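UBP3-associated protein BRE5 (Saccharomyces cerevisiae, PDB 1ZX2) acts with the deubiquitinating enzyme Ubp3, as two copies of each in a heterotetramer, to cleave ubiquitin; this part is its NTF2-like domain. Local coordinates at residues I99-T104 with F121-S126. Numbering follows the deposited sequence.
Sequences ILIMAT and FILLPS
Ile99 to Ile101 pair with Phe121 to Leu123 as antiparallel strands of a beta hairpin in the sheet of the NTF2-like domain. The axes of 99-104 and 121-125 come within 4.8 Å, and their N-to-C directions differ by 156°. Ile99 with Leu123 and Ile101 with Phe121 are hydrogen-bonded pairs, each closed by two backbone bonds. The straightest runs from Ile101 N to Phe121 O, 3.0 Å, with 177° at the hydrogen. Leu100 and Ile122 form the non-hydrogen-bonded pair between them. There Ile122 CA makes a CA-H...O contact with Ile99 O at 3.3 Å.

The side chains divide between two faces. Ile99, Ile101, Phe121 and Leu123 share one face; on it Ile99 and Ile101 touch Cys10 of helix 6-23. The Phe121 ring meets Phe13 and Tyr17 edge-to-face, and Ile101 CB lies at its edge, near the ring plane. On the other face, Leu100 and Ile122 pack against the second subunit, on its Ile138 and Thr92 respectively. With chi1 at 170°, CG of Leu100 lies beside its carbonyl carbon, and the side-chain end comes back toward the partner strand, where CD1 lies 4.0 Å from Ile122 CG1. On the helix side, a diagonal contact joins the two hydrogen-bonded pairs: Ile101 CD1 meets Leu123 CD1 at 3.9 Å.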
ATOM      1  N   ILE A  99      -2.288   8.754  -6.666  1.00 19.73           N
ATOM      2  CA  ILE A  99      -1.185   7.813  -6.793  1.00 19.46           C
ATOM      3  C   ILE A  99      -1.072   6.957  -5.563  1.00 19.58           C
ATOM      4  O   ILE A  99      -1.035   7.484  -4.489  1.00 18.53           O
ATOM      5  CB  ILE A  99       0.132   8.563  -7.046  1.00 21.02           C
ATOM      6  CG1 ILE A  99       0.025   9.401  -8.324  1.00 23.62           C
ATOM      7  CG2 ILE A  99       1.273   7.580  -7.282  1.00 21.81           C
ATOM      8  CD1 ILE A  99       1.175  10.350  -8.560  1.00 26.19           C
ATOM      9  N   LEU A 100      -0.999   5.635  -5.745  1.00 18.43           N
ATOM     10  CA  LEU A 100      -0.684   4.672  -4.724  1.00 18.47           C
ATOM     11  C   LEU A 100       0.805   4.317  -4.843  1.00 18.13           C
ATOM     12  O   LEU A 100       1.270   3.999  -5.919  1.00 18.23           O
ATOM     13  CB  LEU A 100      -1.513   3.408  -4.987  1.00 18.26           C
ATOM     14  CG  LEU A 100      -1.159   2.188  -4.174  1.00 16.21           C
ATOM     15  CD1 LEU A 100      -1.506   2.421  -2.702  1.00 14.94           C
ATOM     16  CD2 LEU A 100      -1.960   0.959  -4.705  1.00 16.85           C
ATOM     17  N   ILE A 101       1.528   4.411  -3.747  1.00 17.66           N
ATOM     18  CA  ILE A 101       2.917   4.005  -3.618  1.00 17.54           C
ATOM     19  C   ILE A 101       3.054   2.967  -2.565  1.00 18.59           C
ATOM     20  O   ILE A 101       2.476   3.131  -1.467  1.00 18.89           O
ATOM     21  CB  ILE A 101       3.798   5.242  -3.178  1.00 18.33           C
ATOM     22  CG1 ILE A 101       3.675   6.366  -4.177  1.00 18.33           C
ATOM     23  CG2 ILE A 101       5.250   4.904  -3.129  1.00 20.35           C
ATOM     24  CD1 ILE A 101       4.358   7.672  -3.831  1.00 21.91           C
ATOM     25  N   MET A 102       3.865   1.926  -2.820  1.00 18.03           N
ATOM     26  CA  MET A 102       4.244   0.986  -1.781  1.00 19.33           C
ATOM     27  C   MET A 102       5.734   0.902  -1.841  1.00 21.62           C
ATOM     28  O   MET A 102       6.275   0.675  -2.924  1.00 24.11           O
ATOM     29  CB  MET A 102       3.647  -0.425  -2.019  1.00 19.22           C
ATOM     30  CG  MET A 102       3.855  -1.437  -0.849  1.00 19.75           C
ATOM     31  SD  MET A 102       3.109  -3.135  -1.152  1.00 12.26           S
ATOM     32  CE  MET A 102       4.428  -3.681  -2.079  1.00 17.70           C
ATOM     33  N   ALA A 103       6.414   1.089  -0.727  1.00 21.24           N
ATOM     34  CA  ALA A 103       7.856   1.005  -0.700  1.00 22.40           C
ATOM     35  C   ALA A 103       8.267   0.070   0.427  1.00 24.12           C
ATOM     36  O   ALA A 103       7.601   0.033   1.484  1.00 24.56           O
ATOM     37  CB  ALA A 103       8.486   2.389  -0.506  1.00 23.85           C
ATOM     38  N   THR A 104       9.291  -0.752   0.192  1.00 25.18           N
ATOM     39  CA  THR A 104       9.880  -1.532   1.251  1.00 26.68           C
ATOM     40  C   THR A 104      11.317  -1.113   1.401  1.00 28.89           C
ATOM     41  O   THR A 104      11.904  -0.513   0.481  1.00 27.39           O
ATOM     42  CB  THR A 104       9.787  -3.051   0.993  1.00 27.65           C
ATOM     43  OG1 THR A 104      10.569  -3.462  -0.147  1.00 28.02           O
ATOM     44  CG2 THR A 104       8.321  -3.459   0.666  1.00 28.77           C
ATOM     45  N   PHE A 121       1.624   4.867   0.704  1.00 17.53           N
ATOM     46  CA  PHE A 121       1.053   6.201   0.675  1.00 17.69           C
ATOM     47  C   PHE A 121       0.002   6.242  -0.365  1.00 17.70           C
ATOM     48  O   PHE A 121       0.164   5.634  -1.407  1.00 17.19           O
ATOM     49  CB  PHE A 121       2.123   7.196   0.206  1.00 16.83           C
ATOM     50  CG  PHE A 121       3.283   7.359   1.143  1.00 19.46           C
ATOM     51  CD1 PHE A 121       4.484   6.710   0.897  1.00 19.80           C
ATOM     52  CD2 PHE A 121       3.182   8.166   2.236  1.00 18.90           C
ATOM     53  CE1 PHE A 121       5.571   6.860   1.713  1.00 20.28           C
ATOM     54  CE2 PHE A 121       4.322   8.359   3.099  1.00 21.05           C
ATOM     55  CZ  PHE A 121       5.484   7.717   2.829  1.00 20.35           C
ATOM     56  N   ILE A 122      -1.039   7.053  -0.149  1.00 18.61           N
ATOM     57  CA  ILE A 122      -1.856   7.521  -1.265  1.00 17.43           C
ATOM     58  C   ILE A 122      -1.689   9.031  -1.328  1.00 18.73           C
ATOM     59  O   ILE A 122      -1.839   9.721  -0.340  1.00 18.79           O
ATOM     60  CB  ILE A 122      -3.305   7.093  -1.106  1.00 17.37           C
ATOM     61  CG1 ILE A 122      -3.448   5.592  -1.267  1.00 18.98           C
ATOM     62  CG2 ILE A 122      -4.229   7.779  -2.115  1.00 20.02           C
ATOM     63  CD1 ILE A 122      -4.812   4.985  -0.948  1.00 24.29           C
ATOM     64  N   LEU A 123      -1.444   9.549  -2.528  1.00 17.98           N
ATOM     65  CA  LEU A 123      -1.310  10.967  -2.820  1.00 18.48           C
ATOM     66  C   LEU A 123      -2.437  11.429  -3.694  1.00 19.34           C
ATOM     67  O   LEU A 123      -2.789  10.769  -4.711  1.00 17.65           O
ATOM     68  CB  LEU A 123      -0.048  11.190  -3.607  1.00 18.40           C
ATOM     69  CG  LEU A 123       1.285  10.658  -3.133  1.00 22.77           C
ATOM     70  CD1 LEU A 123       2.400  11.021  -4.063  1.00 23.65           C
ATOM     71  CD2 LEU A 123       1.546  11.194  -1.713  1.00 25.10           C
ATOM     72  N   LEU A 124      -3.069  12.522  -3.298  1.00 19.07           N
ATOM     73  CA  LEU A 124      -4.182  13.097  -4.030  1.00 20.21           C
ATOM     74  C   LEU A 124      -3.766  14.484  -4.431  1.00 21.17           C
ATOM     75  O   LEU A 124      -3.358  15.217  -3.551  1.00 20.06           O
ATOM     76  CB  LEU A 124      -5.280  13.312  -3.073  1.00 20.02           C
ATOM     77  CG  LEU A 124      -6.765  13.440  -3.407  1.00 27.68           C
ATOM     78  CD1 LEU A 124      -7.388  14.532  -2.582  1.00 28.65           C
ATOM     79  CD2 LEU A 124      -7.383  13.338  -4.797  1.00 28.70           C
ATOM     80  N   PRO A 125      -3.983  14.924  -5.648  1.00 22.65           N
ATOM     81  CA  PRO A 125      -3.704  16.359  -5.939  1.00 23.35           C
ATOM     82  C   PRO A 125      -4.460  17.366  -4.998  1.00 25.19           C
ATOM     83  O   PRO A 125      -5.654  17.195  -4.754  1.00 24.84           O
ATOM     84  CB  PRO A 125      -4.197  16.552  -7.368  1.00 23.43           C
ATOM     85  CG  PRO A 125      -4.107  15.116  -8.035  1.00 24.87           C
ATOM     86  CD  PRO A 125      -4.487  14.182  -6.827  1.00 22.07           C
ATOM     87  N   SER A 126      -3.774  18.431  -4.540  1.00 25.63           N
ATOM     88  CA  SER A 126      -4.407  19.535  -3.811  1.00 27.27           C
ATOM     89  C   SER A 126      -5.466  20.197  -4.734  1.00 28.96           C
ATOM     90  O   SER A 126      -5.488  19.922  -5.925  1.00 27.67           O
ATOM     91  CB  SER A 126      -3.364  20.618  -3.397  1.00 27.00           C
ATOM     92  OG  SER A 126      -2.547  21.039  -4.495  1.00 24.88           O
TER